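Local coordinates for protein pilotin OutS (Dickeya dadantii, PDB 3UTK) that acts as the lipoprotein pilotin of the type II secretion system, interacting with the secretin OutD and needed for moving pectate lyases and cellulases across the outer membrane, at residues T121-P124 against F125-M129; T109-A112 against T113-S117; N78-Q82 against K83-T87; L96-N99 against L100-G103; Q102-L105 against K106-T109. One frame throughout, in Å; residues are numbered along the deposited sequence.

Contact 1: residues T121-P124 against F125-M129; sequences TMTP and FLDAM
Met122 and Leu126 are joined by the bond that opens helix 123-131, the last helix of this all-helical pilotin. Leu126 N reaches Met122 O at 3.0 Å in an almost straight line (172° at the hydrogen), and Phe125 N adds a weak second bond to the same carbonyl. The next helical bonds follow in step: Asp127 N to Thr123 O at 2.8 Å and Ala128 N to Pro124 O at 3.2 Å. Pro124 has no N-H to give, which costs nothing in a first turn.

Apolar contacts occupy the inner side. Met122 and Phe125 run alongside each other; the thioether chain folds back at chi2 and chi3 (-78° and -67°), which brings Met122 CE obliquely to 3.8 Å from Phe125 CD2. The ring is buried against Ser54 of helix 40-60 and Thr75 and Ala76 of helix 69-82, while Met122 also packs on Ala53. Leu126 CG sits 4.2 Å from Met122 CB, and its side chain packs on Arg63 and Leu66.

The outer side is polar and exposed. Thr123 and Asp127 extend in the same direction one turn apart, and Thr123 CG2 touches Asp127 OD2 at 3.7 Å.

Contact 2: residues T109-A112 against T113-S117; sequences TPKA and TQCSS
Lys111 O receives Cys115 N at 2.8 Å, the shortest hydrogen bond in the first turn of helix 111-121, and the bond is nearly straight, 169° at the hydrogen. Pro110 holds the N-cap position of this helix. Its carbonyl takes Gln114 N at 3.0 Å, and Ser116 N continues the series to Ala112 O.

Cys115 carries the covalent link of the fold, a disulfide to Cys61, which ties the start of this helix to the region just after helix 40-60. Its sulfur stands beside the backbone N, anti to the carbonyl carbon (chi1 -66°). That places Cys115 SG back over the first turn, 3.8 Å from Lys111 CG. Tyr56 of helix 40-60 touches both of these side chains, and Lys111 also reaches Gln60.

On another side of the turn, Pro110 and Thr113 lie alongside each other, the hydroxyl of Thr113 next to the proline ring with Thr113 OG1 3.9 Å from Pro110 CB. The methyls of the two threonines meet as well, Thr109 CG2 to Thr113 CG2 at 3.9 Å.

Gln114 bends at chi2 and crosses Thr109 at about a right angle. The hydroxyl of Thr109 has its main partner in Asp107, so its link to the glutamine is indirect: a water donates to Gln114 OE1 at 2.8 Å and only weakly to Thr109 OG1. Their direct touch is a methyl against the amide oxygen: Thr109 CG2 is 3.8 Å from Gln114 OE1.

Contact 3: residues N78-Q82 against K83-T87; sequences NVAVQ and KGWDT
Ala80 and Trp85 meet across a Schellman motif that closes helix 69-82, where Gly84 leaves the helix with positive phi (82°). The indole comes down beside the helix end. Trp85 CE3 touches the methyl Ala80 CB at 4.1 Å, and Trp85 CB lies 3.4 Å from Ala80 O. Over one face of the indole lies the far part of the Lys83 chain, with Lys83 CD 3.6 Å above the plane and displaced toward the rim. Lys83 also runs alongside Val79, pointing the same way, before the chain turns at chi3 and chi4. Beyond these segments the indole packs on Tyr90 and on Gln43 and Gln46 of helix 40-60, so the turn is fitted against the long helix.

The two bonds that define the motif run back into the last turn: Trp85 N to Ala80 O at 3.0 Å and Gly84 N to Val81 O, also 3.0 Å. The second donor stands above the carbonyl plane of Val81 rather than on a lone pair. Lys83 N still follows the helical pattern to Val79 O, with a weak additional bond to Ala80 O.

Thr87 crosses Val81 at about a right angle and presents its hydroxyl to carbon. Thr87 OG1 has no hydrogen-bond partner in the model and is covered by two methyls, Ala80 CB and Val81 CG2, the latter at 3.7 Å.

Contact 4: residues L96-N99 against L100-G103; sequences LSEN and LYQG
Leu96 and Leu100 pack one turn apart on helix 94-106, with Leu96 CD1 4.2 Å from Leu100 CG. Regular alpha-helical bonding sets this spacing: Leu100 N reaches Leu96 O, Tyr101 N reaches Ser97 O, Gln102 N reaches Glu98 O and Gly103 N reaches Asn99 O, each at 2.9-3.0 Å.

Glu98 and Tyr101 form another side-chain contact of the first shell. They run alongside each other, the carboxylate turned 40° from the ring plane, and Glu98 OE1 approaches Tyr101 CD2 obliquely at 3.9 Å. Both leave the helix with CG opposite the backbone N (chi1 177° and 167°), and Glu98 then bends at chi2, bringing its carboxylate forward along the helix, beside Tyr101. The aliphatic start of Gln102 presses on the backbone, Gln102 CG lying 3.3 Å from Glu98 O.

Farther out, helix 40-60 covers these groups. Lys55 forms a salt bridge with Glu98 OE1, which probably holds the carboxylate in its negative form. Tyr101 is buried against Val59 and Gln60, Ser97 packs on Val51, and Leu96 on Ala48. The hydroxyl of Ser97 is satisfied within its own helix, Ser97 OG hydrogen-bonding one turn back to Leu93 O.

Contact 5: residues Q102-L105 against K106-T109; sequences QGLL and KDGT
Leu104 and Asp107 lie side by side where helix 94-106 runs out, with Leu104 CD2 3.7 Å from Asp107 OD2. This is the compact part of the contact: the leucine is wedged between Ala52 and Tyr56 of helix 40-60 and Gln114 and Phe118 of helix 111-121. The backbone tightens here as well. Lys106 N bonds to Gly103 O at 3.1 Å and only weakly to Gln102 O, one residue farther back, and Asp107 N turns to Leu104 O at 3.2 Å. Both of the stronger bonds approach from above the carbonyl plane, as the winding narrows from the alpha-helical pattern.

The solvent side is looser. The Lys106 side chain is exposed, and a water bridges the backbone of the turn, giving a proton to Leu105 O at 2.9 Å and accepting from Gly108 N. Gly108, with positive phi (92°), is the first residue to leave the helical backbone angles.

Asp107 OD1 accepts from Thr109 N at 3.0 Å and from Thr109 OG1 at 2.8 Å. Asp107 CG stands between the backbone N and the carbonyl carbon (chi1 78°), a crowded position from which OD1 meets both donors. The bond from Thr109 N makes an Asx turn at the exit from the helix.

In the fold
Along the chain the order is contact 3, 4, 5, 2 and 1. Contacts 4 and 5 share helix 94-106 and the residues Gln102 and Gly103, their centres about 9 Å apart. Contact 5 runs on through Thr109 into contact 2 on helix 111-121, about 10 Å away between centres, and contact 1 follows on helix 123-131. Contact 3, at the end of helix 69-82, lies across the chain's centre from contact 2, about 29 Å between centres, and it touches contact 1, where Phe125 packs on Val79. All five have side chains on helix 40-60, around which the other helices of this hairpin-built pilotin are gathered; the Cys61-Cys115 disulfide adds a covalent tie.

Contact 1: residues T121-P124 against F125-M129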
loop_
_atom_site.group_PDB
_atom_site.type_symbol
_atom_site.label_atom_id
_atom_site.label_comp_id
_atom_site.label_asym_id
_atom_site.label_seq_id
_atom_site.Cartn_x
_atom_site.Cartn_y
_atom_site.Cartn_z
ATOM N N THR A 121 -7.071 10.209 -2.192
ATOM C CA THR A 121 -6.039 10.015 -3.219
ATOM C C THR A 121 -5.810 8.576 -3.679
ATOM O O THR A 121 -5.147 8.354 -4.687
ATOM C CB THR A 121 -4.663 10.519 -2.731
ATOM O OG1 THR A 121 -4.243 9.722 -1.613
ATOM C CG2 THR A 121 -4.733 11.990 -2.311
ATOM N N MET A 122 -6.337 7.599 -2.947
ATOM C CA MET A 122 -5.944 6.208 -3.180
ATOM C C MET A 122 -6.839 5.460 -4.169
ATOM O O MET A 122 -6.621 4.278 -4.433
ATOM C CB MET A 122 -5.868 5.445 -1.848
ATOM C CG MET A 122 -4.642 5.783 -1.000
ATOM S SD MET A 122 -3.165 4.953 -1.636
ATOM C CE MET A 122 -3.564 3.233 -1.306
ATOM N N THR A 123 -7.832 6.142 -4.728
ATOM C CA THR A 123 -8.787 5.474 -5.619
ATOM C C THR A 123 -8.183 4.554 -6.704
ATOM O O THR A 123 -8.656 3.438 -6.889
ATOM C CB THR A 123 -9.750 6.474 -6.287
ATOM O OG1 THR A 123 -10.429 7.233 -5.279
ATOM C CG2 THR A 123 -10.777 5.733 -7.123
ATOM N N PRO A 124 -7.163 5.021 -7.446
ATOM C CA PRO A 124 -6.626 4.140 -8.494
ATOM C C PRO A 124 -6.087 2.804 -7.964
ATOM O O PRO A 124 -6.265 1.762 -8.609
ATOM C CB PRO A 124 -5.500 4.978 -9.115
ATOM C CG PRO A 124 -5.907 6.398 -8.847
ATOM C CD PRO A 124 -6.556 6.364 -7.492
ATOM N N PHE A 125 -5.443 2.822 -6.803
ATOM C CA PHE A 125 -4.911 1.583 -6.250
ATOM C C PHE A 125 -6.040 0.715 -5.691
ATOM O O PHE A 125 -6.035 -0.499 -5.868
ATOM C CB PHE A 125 -3.847 1.861 -5.188
ATOM C CG PHE A 125 -3.067 0.644 -4.779
ATOM C CD1 PHE A 125 -2.233 0.004 -5.675
ATOM C CD2 PHE A 125 -3.177 0.138 -3.492
ATOM C CE1 PHE A 125 -1.513 -1.121 -5.291
ATOM C CE2 PHE A 125 -2.463 -0.981 -3.103
ATOM C CZ PHE A 125 -1.632 -1.613 -4.002
ATOM N N LEU A 126 -7.015 1.336 -5.024
ATOM C CA LEU A 126 -8.148 0.572 -4.510
ATOM C C LEU A 126 -8.953 -0.048 -5.662
ATOM O O LEU A 126 -9.468 -1.159 -5.543
ATOM C CB LEU A 126 -9.049 1.427 -3.611
ATOM C CG LEU A 126 -8.344 2.160 -2.465
ATOM C CD1 LEU A 126 -9.350 2.885 -1.584
ATOM C CD2 LEU A 126 -7.471 1.229 -1.632
ATOM N N ASP A 127 -9.056 0.671 -6.775
ATOM C CA ASP A 127 -9.725 0.127 -7.964
ATOM C C ASP A 127 -9.020 -1.135 -8.479
ATOM O O ASP A 127 -9.666 -2.117 -8.871
ATOM C CB ASP A 127 -9.779 1.171 -9.079
ATOM C CG ASP A 127 -10.907 2.172 -8.896
ATOM O OD1 ASP A 127 -11.689 2.038 -7.931
ATOM O OD2 ASP A 127 -11.020 3.090 -9.737
ATOM N N ALA A 128 -7.693 -1.096 -8.478
ATOM C CA ALA A 128 -6.878 -2.226 -8.922
ATOM C C ALA A 128 -7.109 -3.443 -8.034
ATOM O O ALA A 128 -7.020 -4.591 -8.474
ATOM C CB ALA A 128 -5.407 -1.842 -8.917
ATOM N N MET A 129 -7.407 -3.181 -6.772
ATOM C CA MET A 129 -7.624 -4.240 -5.803
ATOM C C MET A 129 -8.855 -5.084 -6.097
ATOM O O MET A 129 -8.906 -6.253 -5.736
ATOM C CB MET A 129 -7.764 -3.625 -4.422
ATOM C CG MET A 129 -6.801 -4.144 -3.423
ATOM S SD MET A 129 -6.963 -3.108 -1.970
ATOM C CE MET A 129 -5.515 -2.065 -2.121
#

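Contact 2: residues T109-A112 against T113-S117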
loop_
_atom_site.group_PDB
_atom_site.type_symbol
_atom_site.label_atom_id
_atom_site.label_comp_id
_atom_site.label_asym_id
_atom_site.label_seq_id
_atom_site.Cartn_x
_atom_site.Cartn_y
_atom_site.Cartn_z
ATOM N N THR A 109 0.552 12.595 12.375
ATOM C CA THR A 109 -0.608 13.072 11.606
ATOM C C THR A 109 -1.875 12.535 12.266
ATOM O O THR A 109 -1.995 11.343 12.468
ATOM C CB THR A 109 -0.566 12.557 10.150
ATOM O OG1 THR A 109 0.712 12.849 9.575
ATOM C CG2 THR A 109 -1.667 13.206 9.311
ATOM N N PRO A 110 -2.818 13.420 12.629
ATOM C CA PRO A 110 -4.021 12.908 13.296
ATOM C C PRO A 110 -4.751 11.918 12.402
ATOM O O PRO A 110 -4.744 12.065 11.185
ATOM C CB PRO A 110 -4.875 14.164 13.508
ATOM C CG PRO A 110 -3.863 15.302 13.535
ATOM C CD PRO A 110 -2.755 14.891 12.607
ATOM N N LYS A 111 -5.391 10.933 13.008
ATOM C CA LYS A 111 -6.070 9.900 12.241
ATOM C C LYS A 111 -7.065 10.472 11.230
ATOM O O LYS A 111 -7.078 10.075 10.067
ATOM C CB LYS A 111 -6.760 8.920 13.186
ATOM C CG LYS A 111 -7.462 7.779 12.490
ATOM C CD LYS A 111 -7.783 6.649 13.467
ATOM C CE LYS A 111 -8.800 7.069 14.516
ATOM N NZ LYS A 111 -9.018 5.990 15.530
ATOM N N ALA A 112 -7.913 11.391 11.675
ATOM C CA ALA A 112 -8.938 11.947 10.795
ATOM C C ALA A 112 -8.332 12.599 9.566
ATOM O O ALA A 112 -8.875 12.486 8.465
ATOM C CB ALA A 112 -9.816 12.947 11.550
ATOM N N THR A 113 -7.221 13.301 9.765
ATOM C CA THR A 113 -6.496 13.958 8.680
ATOM C C THR A 113 -5.916 12.942 7.692
ATOM O O THR A 113 -6.107 13.051 6.478
ATOM C CB THR A 113 -5.371 14.831 9.264
ATOM O OG1 THR A 113 -5.950 15.808 10.140
ATOM C CG2 THR A 113 -4.594 15.549 8.163
ATOM N N GLN A 114 -5.195 11.960 8.214
ATOM C CA GLN A 114 -4.624 10.916 7.377
ATOM C C GLN A 114 -5.698 10.142 6.606
ATOM O O GLN A 114 -5.547 9.883 5.406
ATOM C CB GLN A 114 -3.763 9.964 8.218
ATOM C CG GLN A 114 -2.943 9.016 7.362
ATOM C CD GLN A 114 -1.867 9.751 6.612
ATOM O OE1 GLN A 114 -0.850 10.112 7.193
ATOM N NE2 GLN A 114 -2.083 9.989 5.318
ATOM N N CYS A 115 -6.781 9.771 7.283
ATOM C CA CYS A 115 -7.856 9.028 6.621
ATOM C C CYS A 115 -8.489 9.838 5.503
ATOM O O CYS A 115 -8.760 9.310 4.421
ATOM C CB CYS A 115 -8.947 8.610 7.613
ATOM S SG CYS A 115 -8.411 7.414 8.867
ATOM N N SER A 116 -8.762 11.109 5.766
ATOM C CA SER A 116 -9.364 11.963 4.747
ATOM C C SER A 116 -8.435 12.051 3.531
ATOM O O SER A 116 -8.881 11.995 2.382
ATOM C CB SER A 116 -9.623 13.366 5.308
ATOM O OG SER A 116 -10.281 14.173 4.344
ATOM N N SER A 117 -7.140 12.186 3.795
ATOM C CA SER A 117 -6.160 12.294 2.717
ATOM C C SER A 117 -6.055 11.002 1.888
ATOM O O SER A 117 -6.105 11.056 0.655
ATOM C CB SER A 117 -4.782 12.698 3.263
ATOM O OG SER A 117 -3.872 12.887 2.199
HETATM O O HOH W 1 1.840 10.946 6.941
#

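Contact 3: residues N78-Q82 against K83-T87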
loop_
_atom_site.group_PDB
_atom_site.type_symbol
_atom_site.label_atom_id
_atom_site.label_comp_id
_atom_site.label_asym_id
_atom_site.label_seq_id
_atom_site.Cartn_x
_atom_site.Cartn_y
_atom_site.Cartn_z
ATOM N N ASN A 78 0.936 -6.959 -8.805
ATOM C CA ASN A 78 0.286 -6.887 -10.117
ATOM C C ASN A 78 0.499 -5.548 -10.809
ATOM O O ASN A 78 0.763 -5.492 -12.010
ATOM C CB ASN A 78 -1.208 -7.194 -10.009
ATOM C CG ASN A 78 -1.490 -8.682 -9.900
ATOM O OD1 ASN A 78 -0.571 -9.501 -9.915
ATOM N ND2 ASN A 78 -2.764 -9.038 -9.777
ATOM N N VAL A 79 0.364 -4.465 -10.052
ATOM C CA VAL A 79 0.674 -3.142 -10.579
ATOM C C VAL A 79 2.124 -3.089 -11.077
ATOM O O VAL A 79 2.397 -2.562 -12.154
ATOM C CB VAL A 79 0.422 -2.050 -9.522
ATOM C CG1 VAL A 79 1.027 -0.720 -9.964
ATOM C CG2 VAL A 79 -1.072 -1.914 -9.267
ATOM N N ALA A 80 3.047 -3.654 -10.300
ATOM C CA ALA A 80 4.449 -3.711 -10.702
ATOM C C ALA A 80 4.622 -4.442 -12.035
ATOM O O ALA A 80 5.362 -3.994 -12.909
ATOM C CB ALA A 80 5.297 -4.372 -9.609
ATOM N N VAL A 81 3.931 -5.568 -12.193
ATOM C CA VAL A 81 4.001 -6.324 -13.438
ATOM C C VAL A 81 3.467 -5.499 -14.606
ATOM O O VAL A 81 4.051 -5.491 -15.693
ATOM C CB VAL A 81 3.260 -7.668 -13.329
ATOM C CG1 VAL A 81 3.160 -8.344 -14.699
ATOM C CG2 VAL A 81 3.987 -8.587 -12.348
ATOM N N GLN A 82 2.379 -4.774 -14.363
ATOM C CA GLN A 82 1.769 -3.950 -15.402
ATOM C C GLN A 82 2.658 -2.766 -15.788
ATOM O O GLN A 82 2.538 -2.227 -16.887
ATOM C CB GLN A 82 0.385 -3.470 -14.960
ATOM C CG GLN A 82 -0.606 -4.612 -14.785
ATOM C CD GLN A 82 -1.957 -4.156 -14.293
ATOM O OE1 GLN A 82 -2.124 -3.014 -13.873
ATOM N NE2 GLN A 82 -2.935 -5.053 -14.338
ATOM N N LYS A 83 3.549 -2.369 -14.885
ATOM C CA LYS A 83 4.503 -1.302 -15.184
ATOM C C LYS A 83 5.761 -1.826 -15.874
ATOM O O LYS A 83 6.620 -1.044 -16.287
ATOM C CB LYS A 83 4.891 -0.542 -13.913
ATOM C CG LYS A 83 3.726 0.129 -13.216
ATOM C CD LYS A 83 4.212 0.966 -12.051
ATOM C CE LYS A 83 4.814 2.275 -12.528
ATOM N NZ LYS A 83 3.774 3.197 -13.059
ATOM N N GLY A 84 5.867 -3.147 -15.996
ATOM C CA GLY A 84 7.030 -3.771 -16.604
ATOM C C GLY A 84 8.211 -3.934 -15.661
ATOM O O GLY A 84 9.335 -4.177 -16.092
ATOM N N TRP A 85 7.958 -3.819 -14.364
ATOM C CA TRP A 85 9.030 -3.909 -13.380
ATOM C C TRP A 85 9.424 -5.354 -13.081
ATOM O O TRP A 85 8.629 -6.277 -13.264
ATOM C CB TRP A 85 8.618 -3.203 -12.090
ATOM C CG TRP A 85 8.509 -1.710 -12.226
ATOM C CD1 TRP A 85 8.870 -0.952 -13.304
ATOM C CD2 TRP A 85 8.010 -0.796 -11.243
ATOM N NE1 TRP A 85 8.627 0.377 -13.051
ATOM C CE2 TRP A 85 8.097 0.501 -11.791
ATOM C CE3 TRP A 85 7.496 -0.945 -9.951
ATOM C CZ2 TRP A 85 7.696 1.639 -11.094
ATOM C CZ3 TRP A 85 7.095 0.185 -9.260
ATOM C CH2 TRP A 85 7.197 1.461 -9.833
ATOM N N ASP A 86 10.659 -5.540 -12.620
ATOM C CA ASP A 86 11.157 -6.861 -12.246
ATOM C C ASP A 86 10.727 -7.233 -10.828
ATOM O O ASP A 86 11.263 -6.714 -9.848
ATOM C CB ASP A 86 12.682 -6.916 -12.374
ATOM C CG ASP A 86 13.239 -8.297 -12.095
ATOM O OD1 ASP A 86 12.437 -9.247 -11.989
ATOM O OD2 ASP A 86 14.480 -8.436 -11.995
ATOM N N THR A 87 9.761 -8.141 -10.729
ATOM C CA THR A 87 9.190 -8.521 -9.443
ATOM C C THR A 87 9.996 -9.638 -8.788
ATOM O O THR A 87 9.576 -10.233 -7.793
ATOM C CB THR A 87 7.707 -8.918 -9.580
ATOM O OG1 THR A 87 6.994 -7.864 -10.238
ATOM C CG2 THR A 87 7.081 -9.143 -8.212
#

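Contact 4: residues L96-N99 against L100-G103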
loop_
_atom_site.group_PDB
_atom_site.type_symbol
_atom_site.label_atom_id
_atom_site.label_comp_id
_atom_site.label_asym_id
_atom_site.label_seq_id
_atom_site.Cartn_x
_atom_site.Cartn_y
_atom_site.Cartn_z
ATOM N N LEU A 96 8.712 -4.572 4.705
ATOM C CA LEU A 96 8.860 -3.134 4.527
ATOM C C LEU A 96 7.500 -2.458 4.637
ATOM O O LEU A 96 7.373 -1.386 5.229
ATOM C CB LEU A 96 9.504 -2.800 3.181
ATOM C CG LEU A 96 9.590 -1.292 2.922
ATOM C CD1 LEU A 96 10.409 -0.601 4.015
ATOM C CD2 LEU A 96 10.159 -0.988 1.551
ATOM N N SER A 97 6.485 -3.104 4.072
ATOM C CA SER A 97 5.122 -2.582 4.092
ATOM C C SER A 97 4.613 -2.419 5.519
ATOM O O SER A 97 4.023 -1.392 5.869
ATOM C CB SER A 97 4.186 -3.520 3.326
ATOM O OG SER A 97 4.519 -3.578 1.953
ATOM N N GLU A 98 4.846 -3.444 6.336
ATOM C CA GLU A 98 4.422 -3.427 7.730
ATOM C C GLU A 98 5.190 -2.363 8.514
ATOM O O GLU A 98 4.611 -1.665 9.349
ATOM C CB GLU A 98 4.589 -4.814 8.364
ATOM C CG GLU A 98 4.231 -4.899 9.849
ATOM C CD GLU A 98 2.766 -4.597 10.146
ATOM O OE1 GLU A 98 1.954 -4.541 9.200
ATOM O OE2 GLU A 98 2.426 -4.416 11.338
ATOM N N ASN A 99 6.486 -2.230 8.239
ATOM C CA ASN A 99 7.295 -1.201 8.906
ATOM C C ASN A 99 6.796 0.211 8.616
ATOM O O ASN A 99 6.716 1.050 9.515
ATOM C CB ASN A 99 8.767 -1.320 8.517
ATOM C CG ASN A 99 9.431 -2.534 9.127
ATOM O OD1 ASN A 99 10.569 -2.873 8.787
ATOM N ND2 ASN A 99 8.723 -3.201 10.031
ATOM N N LEU A 100 6.464 0.470 7.353
ATOM C CA LEU A 100 5.934 1.769 6.946
ATOM C C LEU A 100 4.555 2.029 7.547
ATOM O O LEU A 100 4.222 3.157 7.884
ATOM C CB LEU A 100 5.865 1.874 5.416
ATOM C CG LEU A 100 7.169 2.053 4.633
ATOM C CD1 LEU A 100 6.876 2.043 3.144
ATOM C CD2 LEU A 100 7.895 3.342 5.031
ATOM N N TYR A 101 3.751 0.977 7.672
ATOM C CA TYR A 101 2.451 1.097 8.323
ATOM C C TYR A 101 2.650 1.493 9.783
ATOM O O TYR A 101 2.003 2.408 10.279
ATOM C CB TYR A 101 1.652 -0.213 8.203
ATOM C CG TYR A 101 0.442 -0.279 9.110
ATOM C CD1 TYR A 101 -0.698 0.461 8.832
ATOM C CD2 TYR A 101 0.446 -1.074 10.250
ATOM C CE1 TYR A 101 -1.802 0.410 9.657
ATOM C CE2 TYR A 101 -0.655 -1.131 11.082
ATOM C CZ TYR A 101 -1.777 -0.385 10.782
ATOM O OH TYR A 101 -2.877 -0.430 11.607
ATOM N N GLN A 102 3.558 0.813 10.469
ATOM C CA GLN A 102 3.833 1.161 11.858
ATOM C C GLN A 102 4.338 2.600 11.969
ATOM O O GLN A 102 4.035 3.301 12.939
ATOM C CB GLN A 102 4.834 0.180 12.475
ATOM C CG GLN A 102 4.299 -1.240 12.625
ATOM C CD GLN A 102 3.093 -1.322 13.549
ATOM O OE1 GLN A 102 2.199 -2.148 13.356
ATOM N NE2 GLN A 102 3.065 -0.468 14.558
ATOM N N GLY A 103 5.098 3.039 10.971
ATOM C CA GLY A 103 5.599 4.405 10.931
ATOM C C GLY A 103 4.476 5.426 10.819
ATOM O O GLY A 103 4.498 6.471 11.481
#

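Contact 5: residues Q102-L105 against K106-T109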
loop_
_atom_site.group_PDB
_atom_site.type_symbol
_atom_site.label_atom_id
_atom_site.label_comp_id
_atom_site.label_asym_id
_atom_site.label_seq_id
_atom_site.Cartn_x
_atom_site.Cartn_y
_atom_site.Cartn_z
ATOM N N GLN A 102 3.558 0.813 10.469
ATOM C CA GLN A 102 3.833 1.161 11.858
ATOM C C GLN A 102 4.338 2.600 11.969
ATOM O O GLN A 102 4.035 3.301 12.939
ATOM C CB GLN A 102 4.834 0.180 12.475
ATOM C CG GLN A 102 4.299 -1.240 12.625
ATOM C CD GLN A 102 3.093 -1.322 13.549
ATOM O OE1 GLN A 102 2.199 -2.148 13.356
ATOM N NE2 GLN A 102 3.065 -0.468 14.558
ATOM N N GLY A 103 5.098 3.039 10.971
ATOM C CA GLY A 103 5.599 4.405 10.931
ATOM C C GLY A 103 4.476 5.426 10.819
ATOM O O GLY A 103 4.498 6.471 11.481
ATOM N N LEU A 104 3.490 5.122 9.974
ATOM C CA LEU A 104 2.318 5.987 9.809
ATOM C C LEU A 104 1.609 6.209 11.144
ATOM O O LEU A 104 1.254 7.342 11.493
ATOM C CB LEU A 104 1.328 5.383 8.794
ATOM C CG LEU A 104 1.640 5.451 7.289
ATOM C CD1 LEU A 104 0.686 4.573 6.475
ATOM C CD2 LEU A 104 1.589 6.875 6.775
ATOM N N LEU A 105 1.394 5.125 11.888
ATOM C CA LEU A 105 0.690 5.218 13.168
ATOM C C LEU A 105 1.350 6.216 14.114
ATOM O O LEU A 105 0.674 6.870 14.914
ATOM C CB LEU A 105 0.597 3.850 13.847
ATOM C CG LEU A 105 -0.046 2.726 13.030
ATOM C CD1 LEU A 105 -0.273 1.498 13.897
ATOM C CD2 LEU A 105 -1.354 3.184 12.394
ATOM N N LYS A 106 2.667 6.336 14.015
ATOM C CA LYS A 106 3.431 7.142 14.968
ATOM C C LYS A 106 3.932 8.487 14.433
ATOM O O LYS A 106 4.622 9.219 15.147
ATOM C CB LYS A 106 4.609 6.317 15.497
ATOM C CG LYS A 106 4.172 5.129 16.325
ATOM C CD LYS A 106 5.363 4.362 16.872
ATOM C CE LYS A 106 4.915 3.343 17.907
ATOM N NZ LYS A 106 4.111 3.987 18.990
ATOM N N ASP A 107 3.572 8.831 13.200
ATOM C CA ASP A 107 4.212 9.962 12.521
ATOM C C ASP A 107 3.661 11.351 12.893
ATOM O O ASP A 107 4.156 12.380 12.426
ATOM C CB ASP A 107 4.308 9.733 10.988
ATOM C CG ASP A 107 2.993 9.978 10.241
ATOM O OD1 ASP A 107 2.092 10.663 10.762
ATOM O OD2 ASP A 107 2.874 9.492 9.084
ATOM N N GLY A 108 2.655 11.375 13.757
ATOM C CA GLY A 108 2.123 12.634 14.247
ATOM C C GLY A 108 0.964 13.234 13.465
ATOM O O GLY A 108 0.440 14.268 13.859
ATOM N N THR A 109 0.552 12.595 12.375
ATOM C CA THR A 109 -0.608 13.072 11.606
ATOM C C THR A 109 -1.875 12.535 12.266
ATOM O O THR A 109 -1.995 11.343 12.468
ATOM C CB THR A 109 -0.566 12.557 10.150
ATOM O OG1 THR A 109 0.712 12.849 9.575
ATOM C CG2 THR A 109 -1.667 13.206 9.311
HETATM O O HOH W 2 -1.887 8.631 11.791
HETATM O O HOH W 3 0.975 9.652 15.556
#